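Local coordinates for protein pyridine nucleotide-disulphide oxidoreductase dimerisation region (Escherichia coli BL21, PDB 6KYY) that binds FAD and copper(II) as a flavoprotein disulfide reductase, and is probably involved in resistance to reactive chlorine species, at residues K285-T290 and R327-R332; Q394-A399 and M415-G420; R203-I208 and T351-R356; N9-V14 and L123-E128. All coordinates share one frame; numbering follows the deposited sequence.

How the contacts relate
Contact 4 lies in the FAD-binding part of the chain, where the side chain of Val14 comes within about 9 Å of a bound FAD. Contact 1 holds the segment 327-332, between helix 307-321 and strand 337-339, against a loop whose Leu287 side chain is about 10 Å from FAD. Contacts 2 and 3 both involve the dimerisation domain: contact 2 packs one of its helices on its sheet, and contact 3 ties it to the segment 203-208. The centres of these two are about 17 Å apart, with nearest atoms about 5 Å apart. Contacts 3 and 4, on opposite sides of the chain's centre, have centres about 49 Å apart.

Contact 1: residues K285-T290 and R327-R332; sequences KRLHTT and RSTDDR
Arg286 and Arg327 approach each other through CG of Arg286 and the carbonyl O of Arg327, 4.3 Å apart. One face of the Arg286 guanidinium carries CE of Lys285, 3.1 Å above the plane and displaced toward the rim. At the edge of the Arg327 guanidinium, in its plane, lies CB of Asp331; NH1 of Arg327 pairs with Asp312 on helix 307-321. A single hydrogen bond joins the backbones: Thr329 N donates to Lys285 O (2.7 Å), with an N-H...O angle of 163°. It enters at the start of a short 3-10 turn, which opens as an ST turn, since Ser328 OG accepts from Asp330 N at 2.6 Å. The segment 327-332 links helix 307-321 to strand 337-339, an outermost strand of the chain's antiparallel sheet, and Arg332 packs on Ile430 of the second subunit. Lys285 lies over this turn. Chi1 of 43° sets its CG between the backbone N and the carbonyl carbon; the bend at chi2 (136°) then brings CD to 3.1 Å from Ser328 OG. The lysine crosses Asp330 at about a right angle, with NZ 4.1 Å from Asp330 OD1, too far for a salt bridge. Leu287 CG comes within 4.4 Å of Thr329 CG2.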
loop_
_atom_site.group_PDB
_atom_site.type_symbol
_atom_site.label_atom_id
_atom_site.label_comp_id
_atom_site.label_asym_id
_atom_site.label_seq_id
_atom_site.Cartn_x
_atom_site.Cartn_y
_atom_site.Cartn_z
ATOM N N LYS B 285 4.797 -4.981 -32.497
ATOM C CA LYS B 285 4.916 -5.437 -31.120
ATOM C C LYS B 285 6.300 -5.151 -30.555
ATOM O O LYS B 285 6.508 -5.299 -29.346
ATOM C CB LYS B 285 4.606 -6.934 -31.024
ATOM C CG LYS B 285 5.228 -7.785 -32.123
ATOM C CD LYS B 285 5.841 -9.060 -31.563
ATOM C CE LYS B 285 6.145 -10.068 -32.663
ATOM N NZ LYS B 285 6.378 -11.442 -32.129
ATOM N N ARG B 286 7.244 -4.751 -31.407
ATOM C CA ARG B 286 8.566 -4.306 -30.997
ATOM C C ARG B 286 8.712 -2.793 -31.083
ATOM O O ARG B 286 9.839 -2.285 -31.093
ATOM C CB ARG B 286 9.632 -4.987 -31.850
ATOM C CG ARG B 286 9.551 -6.491 -31.821
ATOM C CD ARG B 286 9.698 -7.081 -33.213
ATOM N NE ARG B 286 8.409 -7.368 -33.830
ATOM C CZ ARG B 286 8.219 -8.303 -34.754
ATOM N NH1 ARG B 286 9.238 -9.050 -35.160
ATOM N NH2 ARG B 286 7.012 -8.500 -35.264
ATOM N N LEU B 287 7.592 -2.070 -31.164
ATOM C CA LEU B 287 7.587 -0.608 -31.217
ATOM C C LEU B 287 8.390 -0.093 -32.410
ATOM O O LEU B 287 9.145 0.876 -32.305
ATOM C CB LEU B 287 8.097 -0.013 -29.907
ATOM C CG LEU B 287 7.323 -0.530 -28.696
ATOM C CD1 LEU B 287 8.208 -0.540 -27.471
ATOM C CD2 LEU B 287 6.073 0.303 -28.461
ATOM N N HIS B 288 8.224 -0.753 -33.552
ATOM C CA HIS B 288 8.884 -0.374 -34.792
ATOM C C HIS B 288 7.907 0.419 -35.650
ATOM O O HIS B 288 6.842 -0.091 -36.014
ATOM C CB HIS B 288 9.369 -1.609 -35.553
ATOM C CG HIS B 288 10.712 -2.104 -35.116
ATOM N ND1 HIS B 288 11.876 -1.404 -35.347
ATOM C CD2 HIS B 288 11.077 -3.237 -34.471
ATOM C CE1 HIS B 288 12.900 -2.081 -34.859
ATOM N NE2 HIS B 288 12.442 -3.198 -34.321
ATOM N N THR B 289 8.268 1.657 -35.971
ATOM C CA THR B 289 7.462 2.438 -36.893
ATOM C C THR B 289 7.704 1.964 -38.326
ATOM O O THR B 289 8.570 1.128 -38.595
ATOM C CB THR B 289 7.770 3.929 -36.743
ATOM O OG1 THR B 289 6.626 4.696 -37.138
ATOM C CG2 THR B 289 8.954 4.324 -37.599
ATOM N N THR B 290 6.916 2.506 -39.259
ATOM C CA THR B 290 7.014 2.081 -40.652
ATOM C C THR B 290 8.355 2.437 -41.284
ATOM O O THR B 290 8.706 1.863 -42.319
ATOM C CB THR B 290 5.876 2.690 -41.473
ATOM O OG1 THR B 290 5.791 4.096 -41.209
ATOM C CG2 THR B 290 4.552 2.030 -41.114
ATOM N N ARG B 327 11.994 -8.998 -26.408
ATOM C CA ARG B 327 10.709 -8.906 -25.739
ATOM C C ARG B 327 9.711 -8.245 -26.687
ATOM O O ARG B 327 10.078 -7.704 -27.732
ATOM C CB ARG B 327 10.831 -8.119 -24.434
ATOM C CG ARG B 327 11.189 -8.971 -23.226
ATOM C CD ARG B 327 10.533 -8.445 -21.960
ATOM N NE ARG B 327 9.109 -8.197 -22.150
ATOM C CZ ARG B 327 8.503 -7.058 -21.832
ATOM N NH1 ARG B 327 9.199 -6.063 -21.306
ATOM N NH2 ARG B 327 7.202 -6.914 -22.041
ATOM N N SER B 328 8.434 -8.291 -26.320
ATOM C CA SER B 328 7.400 -7.797 -27.218
ATOM C C SER B 328 6.244 -7.225 -26.411
ATOM O O SER B 328 6.093 -7.505 -25.221
ATOM C CB SER B 328 6.897 -8.906 -28.147
ATOM O OG SER B 328 5.529 -8.717 -28.457
ATOM N N THR B 329 5.429 -6.403 -27.079
ATOM C CA THR B 329 4.175 -5.977 -26.470
ATOM C C THR B 329 3.168 -7.116 -26.406
ATOM O O THR B 329 2.205 -7.035 -25.635
ATOM C CB THR B 329 3.566 -4.792 -27.229
ATOM O OG1 THR B 329 3.104 -5.224 -28.515
ATOM C CG2 THR B 329 4.585 -3.674 -27.394
ATOM N N ASP B 330 3.369 -8.176 -27.195
ATOM C CA ASP B 330 2.576 -9.389 -27.049
ATOM C C ASP B 330 2.835 -10.094 -25.723
ATOM O O ASP B 330 2.125 -11.052 -25.404
ATOM C CB ASP B 330 2.859 -10.356 -28.203
ATOM C CG ASP B 330 2.273 -9.884 -29.523
ATOM O OD1 ASP B 330 2.702 -10.398 -30.579
ATOM O OD2 ASP B 330 1.387 -9.004 -29.506
ATOM N N ASP B 331 3.836 -9.658 -24.958
ATOM C CA ASP B 331 4.092 -10.205 -23.633
ATOM C C ASP B 331 3.189 -9.606 -22.564
ATOM O O ASP B 331 3.223 -10.068 -21.419
ATOM C CB ASP B 331 5.553 -9.978 -23.238
ATOM C CG ASP B 331 6.508 -10.898 -23.970
ATOM O OD1 ASP B 331 7.033 -10.493 -25.028
ATOM O OD2 ASP B 331 6.738 -12.024 -23.485
ATOM N N ARG B 332 2.390 -8.599 -22.906
ATOM C CA ARG B 332 1.579 -7.898 -21.920
ATOM C C ARG B 332 0.282 -8.653 -21.658
ATOM O O ARG B 332 -0.431 -9.027 -22.593
ATOM C CB ARG B 332 1.273 -6.481 -22.400
ATOM C CG ARG B 332 2.247 -5.433 -21.898
ATOM C CD ARG B 332 2.187 -4.181 -22.752
ATOM N NE ARG B 332 3.461 -3.471 -22.764
ATOM C CZ ARG B 332 3.750 -2.472 -23.590
ATOM N NH1 ARG B 332 2.854 -2.065 -24.478
ATOM N NH2 ARG B 332 4.935 -1.881 -23.529
#

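Contact 2: residues Q394-A399 and M415-G420; sequences QRMLGA and MVMDAG
Met396 and Met417 are brought together by torsions near the ends of their chains: chi3 of Met396 (-21°) folds CE toward the helix, and chi2 of Met417 (-162°) carries SD out to the strand. This is helix-on-sheet packing within the dimerisation domain. Strand 396-402 lies between strands 345-349 and 384-390 of an antiparallel sheet, and the chain then turns into helix 406-418, whose last turn comes back against the start of the strand. The two methionines cross at about a right angle. CE of Met396 meets CG of Met417 at 3.5 Å and, on the neighbouring residue of the helix, CG2 of Val416 at 3.6 Å, so one methyl touches two side chains. In return, SD of Met417 sits over the strand backbone, 3.4 Å from the carbonyl O of Met396, and is also 4.2 Å from Gly398 N, of the Leu397-Gly398 peptide. No hydrogen bond passes between the segments; the contact rests on apolar and sulfur packing. Leu426 adds to the cover over both Met396 and Val416, and Val416 also packs on Met415 of the second subunit, which places this layer near the dimer interface. The helix closes in a Schellman motif: Gly420, with a positive phi of 66°, turns the chain out of the helix, and its N makes a weak bond to Met417 O. Beyond it, Arg395 reaches the turn with its aliphatic chain, CD lying 4.1 Å from Gly420 O.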
loop_
_atom_site.group_PDB
_atom_site.type_symbol
_atom_site.label_atom_id
_atom_site.label_comp_id
_atom_site.label_asym_id
_atom_site.label_seq_id
_atom_site.Cartn_x
_atom_site.Cartn_y
_atom_site.Cartn_z
ATOM N N GLN B 394 -10.476 -22.614 -11.361
ATOM C CA GLN B 394 -10.173 -22.004 -10.066
ATOM C C GLN B 394 -9.352 -20.726 -10.194
ATOM O O GLN B 394 -8.899 -20.186 -9.178
ATOM C CB GLN B 394 -9.453 -22.976 -9.121
ATOM C CG GLN B 394 -10.322 -24.115 -8.611
ATOM C CD GLN B 394 -10.496 -24.090 -7.104
ATOM O OE1 GLN B 394 -9.522 -24.136 -6.352
ATOM N NE2 GLN B 394 -11.744 -24.019 -6.653
ATOM N N ARG B 395 -9.154 -20.220 -11.409
ATOM C CA ARG B 395 -8.396 -18.997 -11.618
ATOM C C ARG B 395 -9.284 -17.771 -11.410
ATOM O O ARG B 395 -10.515 -17.856 -11.357
ATOM C CB ARG B 395 -7.789 -18.973 -13.021
ATOM C CG ARG B 395 -6.575 -19.868 -13.199
ATOM C CD ARG B 395 -5.830 -19.540 -14.485
ATOM N NE ARG B 395 -6.096 -20.514 -15.540
ATOM C CZ ARG B 395 -7.055 -20.388 -16.453
ATOM N NH1 ARG B 395 -7.847 -19.325 -16.443
ATOM N NH2 ARG B 395 -7.222 -21.325 -17.376
ATOM N N MET B 396 -8.640 -16.614 -11.291
ATOM C CA MET B 396 -9.333 -15.341 -11.145
ATOM C C MET B 396 -9.303 -14.596 -12.472
ATOM O O MET B 396 -8.253 -14.501 -13.114
ATOM C CB MET B 396 -8.696 -14.496 -10.041
ATOM C CG MET B 396 -8.658 -15.190 -8.688
ATOM S SD MET B 396 -7.632 -14.360 -7.460
ATOM C CE MET B 396 -6.566 -13.382 -8.504
ATOM N N LEU B 397 -10.459 -14.072 -12.882
ATOM C CA LEU B 397 -10.577 -13.380 -14.158
ATOM C C LEU B 397 -10.469 -11.868 -14.035
ATOM O O LEU B 397 -10.110 -11.207 -15.016
ATOM C CB LEU B 397 -11.906 -13.736 -14.832
ATOM C CG LEU B 397 -12.172 -15.233 -15.001
ATOM C CD1 LEU B 397 -13.625 -15.486 -15.368
ATOM C CD2 LEU B 397 -11.238 -15.831 -16.041
ATOM N N GLY B 398 -10.764 -11.311 -12.872
ATOM C CA GLY B 398 -10.675 -9.878 -12.692
ATOM C C GLY B 398 -10.969 -9.510 -11.255
ATOM O O GLY B 398 -11.481 -10.320 -10.474
ATOM N N ALA B 399 -10.632 -8.267 -10.919
ATOM C CA ALA B 399 -10.849 -7.755 -9.576
ATOM C C ALA B 399 -11.195 -6.274 -9.653
ATOM O O ALA B 399 -10.785 -5.577 -10.583
ATOM C CB ALA B 399 -9.621 -7.965 -8.682
ATOM N N MET B 415 -0.321 -10.389 -9.571
ATOM C CA MET B 415 0.776 -11.343 -9.457
ATOM C C MET B 415 0.313 -12.761 -9.773
ATOM O O MET B 415 0.808 -13.397 -10.711
ATOM C CB MET B 415 1.375 -11.270 -8.053
ATOM C CG MET B 415 2.525 -10.300 -7.908
ATOM S SD MET B 415 4.072 -10.987 -8.518
ATOM C CE MET B 415 4.861 -9.504 -9.132
ATOM N N VAL B 416 -0.643 -13.276 -8.996
ATOM C CA VAL B 416 -1.065 -14.661 -9.166
ATOM C C VAL B 416 -1.874 -14.863 -10.441
ATOM O O VAL B 416 -1.971 -15.993 -10.933
ATOM C CB VAL B 416 -1.858 -15.139 -7.934
ATOM C CG1 VAL B 416 -1.133 -14.759 -6.658
ATOM C CG2 VAL B 416 -3.257 -14.560 -7.938
ATOM N N MET B 417 -2.459 -13.800 -10.999
ATOM C CA MET B 417 -3.162 -13.941 -12.271
ATOM C C MET B 417 -2.178 -14.148 -13.416
ATOM O O MET B 417 -2.441 -14.936 -14.333
ATOM C CB MET B 417 -4.045 -12.720 -12.528
ATOM C CG MET B 417 -5.332 -12.725 -11.721
ATOM S SD MET B 417 -6.631 -11.618 -12.310
ATOM C CE MET B 417 -5.804 -10.778 -13.653
ATOM N N ASP B 418 -1.039 -13.454 -13.378
ATOM C CA ASP B 418 -0.011 -13.665 -14.391
ATOM C C ASP B 418 0.607 -15.052 -14.269
ATOM O O ASP B 418 0.877 -15.710 -15.280
ATOM C CB ASP B 418 1.066 -12.586 -14.279
ATOM C CG ASP B 418 0.617 -11.251 -14.840
ATOM O OD1 ASP B 418 1.270 -10.229 -14.540
ATOM O OD2 ASP B 418 -0.388 -11.223 -15.582
ATOM N N ALA B 419 0.832 -15.514 -13.040
ATOM C CA ALA B 419 1.434 -16.819 -12.797
ATOM C C ALA B 419 0.440 -17.968 -12.905
ATOM O O ALA B 419 0.823 -19.119 -12.667
ATOM C CB ALA B 419 2.100 -16.842 -11.418
ATOM N N GLY B 420 -0.817 -17.692 -13.248
ATOM C CA GLY B 420 -1.795 -18.747 -13.426
ATOM C C GLY B 420 -2.151 -19.515 -12.175
ATOM O O GLY B 420 -2.609 -20.655 -12.271
#

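Contact 3: residues R203-I208 and T351-R356; sequences REDRDI and TEEQAR
Asp205 reaches across to the first turn of helix 352-358 and holds two of its backbone amides. From CB, chi1 of -86° sets CG anti to the carbonyl carbon, 3.7 Å from Thr351 CB. The carboxylate then divides its work: OD2 accepts from Glu352 N at 2.7 Å (N-H...O 157°), and OD1 accepts from Glu353 N at 2.9 Å. Both oxygens use their syn lone pairs, so the two N-H groups are gripped as by a fork. OD1 also lies 3.3 Å from Glu353 CG. Thr351 is the residue at the N-cap, its OG1 bonding only weakly to Gln354 N, so Asp205 supplies further bonds to the amide end from outside the helix; the helix N-terminus would be expected to stabilise the carboxylate's negative charge. Nearby, Asp207 OD1 and Glu352 OE1 stand 3.4 Å apart, and Lys386 NZ forms salt bridges to both. Glu352 OE2 is held by NE and NH2 of Arg356, one turn on. Asp205 precedes helix 206-218, so the starts of two helices meet here, beside strand 384-390, which carries Lys386, and strand 362-368, which Glu352 touches at Val364.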
loop_
_atom_site.group_PDB
_atom_site.type_symbol
_atom_site.label_atom_id
_atom_site.label_comp_id
_atom_site.label_asym_id
_atom_site.label_seq_id
_atom_site.Cartn_x
_atom_site.Cartn_y
_atom_site.Cartn_z
ATOM N N ARG B 203 -17.012 1.963 -18.764
ATOM C CA ARG B 203 -16.109 0.830 -18.908
ATOM C C ARG B 203 -15.981 0.003 -17.636
ATOM O O ARG B 203 -15.331 -1.048 -17.660
ATOM C CB ARG B 203 -14.719 1.310 -19.343
ATOM C CG ARG B 203 -14.567 1.489 -20.845
ATOM C CD ARG B 203 -13.135 1.839 -21.215
ATOM N NE ARG B 203 -12.729 3.130 -20.666
ATOM C CZ ARG B 203 -12.243 4.132 -21.392
ATOM N NH1 ARG B 203 -11.900 5.272 -20.808
ATOM N NH2 ARG B 203 -12.100 3.995 -22.704
ATOM N N GLU B 204 -16.582 0.443 -16.534
ATOM C CA GLU B 204 -16.550 -0.284 -15.277
ATOM C C GLU B 204 -17.896 -0.959 -15.033
ATOM O O GLU B 204 -18.848 -0.811 -15.803
ATOM C CB GLU B 204 -16.192 0.656 -14.125
ATOM C CG GLU B 204 -14.977 1.533 -14.384
ATOM C CD GLU B 204 -13.672 0.769 -14.282
ATOM O OE1 GLU B 204 -13.684 -0.363 -13.757
ATOM O OE2 GLU B 204 -12.632 1.303 -14.724
ATOM N N ASP B 205 -17.972 -1.714 -13.942
ATOM C CA ASP B 205 -19.228 -2.337 -13.555
ATOM C C ASP B 205 -20.175 -1.299 -12.969
ATOM O O ASP B 205 -19.753 -0.264 -12.448
ATOM C CB ASP B 205 -18.982 -3.449 -12.537
ATOM C CG ASP B 205 -18.655 -4.774 -13.190
ATOM O OD1 ASP B 205 -19.269 -5.092 -14.230
ATOM O OD2 ASP B 205 -17.783 -5.495 -12.662
ATOM N N ARG B 206 -21.475 -1.584 -13.061
ATOM C CA ARG B 206 -22.459 -0.665 -12.504
ATOM C C ARG B 206 -22.401 -0.634 -10.983
ATOM O O ARG B 206 -22.642 0.418 -10.379
ATOM C CB ARG B 206 -23.863 -1.043 -12.978
ATOM C CG ARG B 206 -24.133 -0.743 -14.450
ATOM C CD ARG B 206 -23.833 0.710 -14.793
ATOM N NE ARG B 206 -22.485 0.879 -15.330
ATOM C CZ ARG B 206 -21.850 2.043 -15.408
ATOM N NH1 ARG B 206 -22.440 3.153 -14.988
ATOM N NH2 ARG B 206 -20.624 2.097 -15.907
ATOM N N ASP B 207 -22.072 -1.762 -10.348
ATOM C CA ASP B 207 -22.047 -1.801 -8.888
ATOM C C ASP B 207 -20.922 -0.940 -8.326
ATOM O O ASP B 207 -21.093 -0.294 -7.285
ATOM C CB ASP B 207 -21.920 -3.245 -8.397
ATOM C CG ASP B 207 -20.910 -4.046 -9.191
ATOM O OD1 ASP B 207 -21.332 -4.889 -10.010
ATOM O OD2 ASP B 207 -19.696 -3.836 -8.994
ATOM N N ILE B 208 -19.771 -0.910 -8.995
ATOM C CA ILE B 208 -18.684 -0.047 -8.543
ATOM C C ILE B 208 -18.832 1.377 -9.077
ATOM O O ILE B 208 -18.401 2.328 -8.418
ATOM C CB ILE B 208 -17.315 -0.639 -8.923
ATOM C CG1 ILE B 208 -17.221 -0.895 -10.428
ATOM C CG2 ILE B 208 -17.056 -1.919 -8.145
ATOM C CD1 ILE B 208 -15.822 -1.238 -10.894
ATOM N N THR B 351 -14.160 -6.975 -16.049
ATOM C CA THR B 351 -15.247 -6.635 -15.150
ATOM C C THR B 351 -16.229 -7.800 -15.043
ATOM O O THR B 351 -16.136 -8.798 -15.764
ATOM C CB THR B 351 -15.977 -5.386 -15.640
ATOM O OG1 THR B 351 -16.426 -5.594 -16.985
ATOM C CG2 THR B 351 -15.058 -4.181 -15.607
ATOM N N GLU B 352 -17.187 -7.665 -14.124
ATOM C CA GLU B 352 -18.256 -8.652 -14.049
ATOM C C GLU B 352 -19.109 -8.631 -15.308
ATOM O O GLU B 352 -19.595 -9.681 -15.744
ATOM C CB GLU B 352 -19.124 -8.409 -12.812
ATOM C CG GLU B 352 -20.153 -9.500 -12.559
ATOM C CD GLU B 352 -21.178 -9.108 -11.514
ATOM O OE1 GLU B 352 -20.923 -8.143 -10.762
ATOM O OE2 GLU B 352 -22.239 -9.764 -11.446
ATOM N N GLU B 353 -19.288 -7.453 -15.911
ATOM C CA GLU B 353 -20.055 -7.351 -17.148
ATOM C C GLU B 353 -19.477 -8.256 -18.230
ATOM O O GLU B 353 -20.206 -9.026 -18.865
ATOM C CB GLU B 353 -20.087 -5.897 -17.625
ATOM C CG GLU B 353 -21.134 -5.036 -16.937
ATOM C CD GLU B 353 -22.483 -5.097 -17.623
ATOM O OE1 GLU B 353 -22.537 -5.513 -18.799
ATOM O OE2 GLU B 353 -23.492 -4.727 -16.985
ATOM N N GLN B 354 -18.162 -8.181 -18.447
ATOM C CA GLN B 354 -17.535 -9.014 -19.468
ATOM C C GLN B 354 -17.523 -10.482 -19.056
ATOM O O GLN B 354 -17.700 -11.369 -19.900
ATOM C CB GLN B 354 -16.113 -8.530 -19.750
ATOM C CG GLN B 354 -15.966 -7.022 -19.835
ATOM C CD GLN B 354 -14.518 -6.579 -19.758
ATOM O OE1 GLN B 354 -13.617 -7.289 -20.202
ATOM N NE2 GLN B 354 -14.288 -5.399 -19.192
ATOM N N ALA B 355 -17.312 -10.758 -17.767
ATOM C CA ALA B 355 -17.291 -12.140 -17.303
ATOM C C ALA B 355 -18.659 -12.798 -17.433
ATOM O O ALA B 355 -18.741 -14.000 -17.713
ATOM C CB ALA B 355 -16.805 -12.204 -15.857
ATOM N N ARG B 356 -19.738 -12.035 -17.233
ATOM C CA ARG B 356 -21.077 -12.571 -17.466
ATOM C C ARG B 356 -21.254 -12.970 -18.925
ATOM O O ARG B 356 -21.697 -14.083 -19.230
ATOM C CB ARG B 356 -22.137 -11.540 -17.072
ATOM C CG ARG B 356 -22.232 -11.237 -15.586
ATOM C CD ARG B 356 -22.959 -12.320 -14.815
ATOM N NE ARG B 356 -22.987 -12.018 -13.386
ATOM C CZ ARG B 356 -23.058 -12.934 -12.426
ATOM N NH1 ARG B 356 -23.109 -14.222 -12.737
ATOM N NH2 ARG B 356 -23.076 -12.561 -11.155
#

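Contact 4: residues N9-V14 and L123-E128; sequences NKYQAV and LEIHGE
Tyr11 and Gly127 pair in parallel: Tyr11 N donates to His126 O at 3.1 Å, and Glu128 N donates to Tyr11 O at 2.9 Å. Strand 10-16 is the first strand of the FAD-binding domain, of Rossmann type, and runs on toward a glycine-rich turn, consistent with a GxGxxG motif, whose backbone amides lie on FAD; strand 123-127 lies next to it and is in turn paired antiparallel with strand 113-116. Tyr11 O also receives a CA-H...O contact from Gly127, at 3.2 Å from CA.

On the side of the sheet that carries Tyr11, CD2 of its ring lies 3.9 Å from Ile125 CG2, the side chains crossing at an oblique angle, and His126 O lies at the ring's edge, in its plane. Tyr11 OH bonds to Asp100, and strand 36-40 adds Ala37 and Ile39 to the packing here. Val14, past the corner at Gln12, turns CG2 back to His126 O, 3.4 Å away.

Lys10 is on the other face, with CG anti to the backbone N (chi1 -164°) and 3.6 Å from His126 CB. The Lys10 and Glu128 side chains cross at about a right angle, and NZ makes a long salt bridge to OE1 (3.8 Å). His126 ND1 bonds to Ser113. Gln12 and Glu128 lie side by side and point the same way, their amide and carboxylate planes 67° apart; OE1 of Gln12 accepts from the backbone N of Arg35, while its CG packs 3.3 Å from Glu128 OE2.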
loop_
_atom_site.group_PDB
_atom_site.type_symbol
_atom_site.label_atom_id
_atom_site.label_comp_id
_atom_site.label_asym_id
_atom_site.label_seq_id
_atom_site.Cartn_x
_atom_site.Cartn_y
_atom_site.Cartn_z
ATOM N N ASN B 9 27.897 16.143 -34.420
ATOM C CA ASN B 9 28.204 14.866 -35.039
ATOM C C ASN B 9 26.909 14.089 -35.255
ATOM O O ASN B 9 25.807 14.603 -35.045
ATOM C CB ASN B 9 29.181 14.070 -34.179
ATOM C CG ASN B 9 30.541 14.722 -34.062
ATOM O OD1 ASN B 9 30.830 15.727 -34.717
ATOM N ND2 ASN B 9 31.381 14.161 -33.204
ATOM N N LYS B 10 27.028 12.836 -35.683
ATOM C CA LYS B 10 25.881 11.945 -35.763
ATOM C C LYS B 10 25.801 11.107 -34.494
ATOM O O LYS B 10 26.779 10.461 -34.104
ATOM C CB LYS B 10 25.967 11.040 -36.992
ATOM C CG LYS B 10 24.642 10.371 -37.349
ATOM C CD LYS B 10 24.741 9.540 -38.621
ATOM C CE LYS B 10 25.732 8.403 -38.464
ATOM N NZ LYS B 10 25.668 7.450 -39.606
ATOM N N TYR B 11 24.636 11.118 -33.857
ATOM C CA TYR B 11 24.421 10.344 -32.645
ATOM C C TYR B 11 23.969 8.934 -33.000
ATOM O O TYR B 11 23.144 8.741 -33.896
ATOM C CB TYR B 11 23.383 11.017 -31.748
ATOM C CG TYR B 11 23.824 12.355 -31.198
ATOM C CD1 TYR B 11 24.569 12.435 -30.030
ATOM C CD2 TYR B 11 23.498 13.537 -31.851
ATOM C CE1 TYR B 11 24.975 13.655 -29.523
ATOM C CE2 TYR B 11 23.901 14.762 -31.353
ATOM C CZ TYR B 11 24.638 14.815 -30.190
ATOM O OH TYR B 11 25.042 16.031 -29.689
ATOM N N GLN B 12 24.527 7.948 -32.294
ATOM C CA GLN B 12 24.083 6.571 -32.482
ATOM C C GLN B 12 22.615 6.409 -32.114
ATOM O O GLN B 12 21.929 5.536 -32.659
ATOM C CB GLN B 12 24.949 5.619 -31.657
ATOM C CG GLN B 12 26.405 5.567 -32.092
ATOM C CD GLN B 12 27.317 5.017 -31.013
ATOM O OE1 GLN B 12 27.527 5.649 -29.979
ATOM N NE2 GLN B 12 27.865 3.830 -31.251
ATOM N N ALA B 13 22.117 7.242 -31.202
ATOM C CA ALA B 13 20.719 7.230 -30.803
ATOM C C ALA B 13 20.270 8.657 -30.536
ATOM O O ALA B 13 20.966 9.409 -29.849
ATOM C CB ALA B 13 20.502 6.363 -29.557
ATOM N N VAL B 14 19.118 9.028 -31.089
ATOM C CA VAL B 14 18.500 10.326 -30.841
ATOM C C VAL B 14 17.092 10.076 -30.327
ATOM O O VAL B 14 16.279 9.439 -31.010
ATOM C CB VAL B 14 18.474 11.208 -32.099
ATOM C CG1 VAL B 14 17.883 12.571 -31.774
ATOM C CG2 VAL B 14 19.871 11.357 -32.674
ATOM N N LEU B 123 19.101 24.247 -35.259
ATOM C CA LEU B 123 20.188 23.284 -35.351
ATOM C C LEU B 123 19.710 22.068 -36.134
ATOM O O LEU B 123 18.508 21.833 -36.283
ATOM C CB LEU B 123 20.690 22.831 -33.970
ATOM C CG LEU B 123 21.090 23.859 -32.912
ATOM C CD1 LEU B 123 21.497 23.147 -31.628
ATOM C CD2 LEU B 123 22.216 24.743 -33.414
ATOM N N GLU B 124 20.668 21.288 -36.628
ATOM C CA GLU B 124 20.391 20.061 -37.363
ATOM C C GLU B 124 21.085 18.899 -36.667
ATOM O O GLU B 124 22.281 18.975 -36.370
ATOM C CB GLU B 124 20.852 20.172 -38.818
ATOM C CG GLU B 124 19.747 20.559 -39.792
ATOM C CD GLU B 124 19.402 22.039 -39.734
ATOM O OE1 GLU B 124 20.320 22.860 -39.527
ATOM O OE2 GLU B 124 18.212 22.380 -39.899
ATOM N N ILE B 125 20.335 17.829 -36.410
ATOM C CA ILE B 125 20.806 16.702 -35.614
ATOM C C ILE B 125 20.522 15.412 -36.370
ATOM O O ILE B 125 19.390 15.182 -36.807
ATOM C CB ILE B 125 20.137 16.673 -34.226
ATOM C CG1 ILE B 125 20.484 17.948 -33.453
ATOM C CG2 ILE B 125 20.539 15.416 -33.461
ATOM C CD1 ILE B 125 20.368 17.818 -31.961
ATOM N N HIS B 126 21.545 14.573 -36.515
ATOM C CA HIS B 126 21.439 13.314 -37.236
ATOM C C HIS B 126 21.475 12.140 -36.267
ATOM O O HIS B 126 22.060 12.223 -35.183
ATOM C CB HIS B 126 22.568 13.168 -38.261
ATOM C CG HIS B 126 22.886 14.434 -38.993
ATOM N ND1 HIS B 126 21.930 15.166 -39.663
ATOM C CD2 HIS B 126 24.054 15.095 -39.164
ATOM C CE1 HIS B 126 22.495 16.225 -40.214
ATOM N NE2 HIS B 126 23.784 16.205 -39.927
ATOM N N GLY B 127 20.850 11.037 -36.673
ATOM C CA GLY B 127 20.795 9.860 -35.831
ATOM C C GLY B 127 20.847 8.541 -36.574
ATOM O O GLY B 127 20.089 8.322 -37.524
ATOM N N GLU B 128 21.754 7.655 -36.150
ATOM C CA GLU B 128 21.752 6.289 -36.665
ATOM C C GLU B 128 20.439 5.592 -36.338
ATOM O O GLU B 128 19.871 4.886 -37.181
ATOM C CB GLU B 128 22.932 5.509 -36.084
ATOM C CG GLU B 128 24.182 5.517 -36.943
ATOM C CD GLU B 128 25.412 5.058 -36.183
ATOM O OE1 GLU B 128 26.518 5.089 -36.762
ATOM O OE2 GLU B 128 25.273 4.667 -35.005
#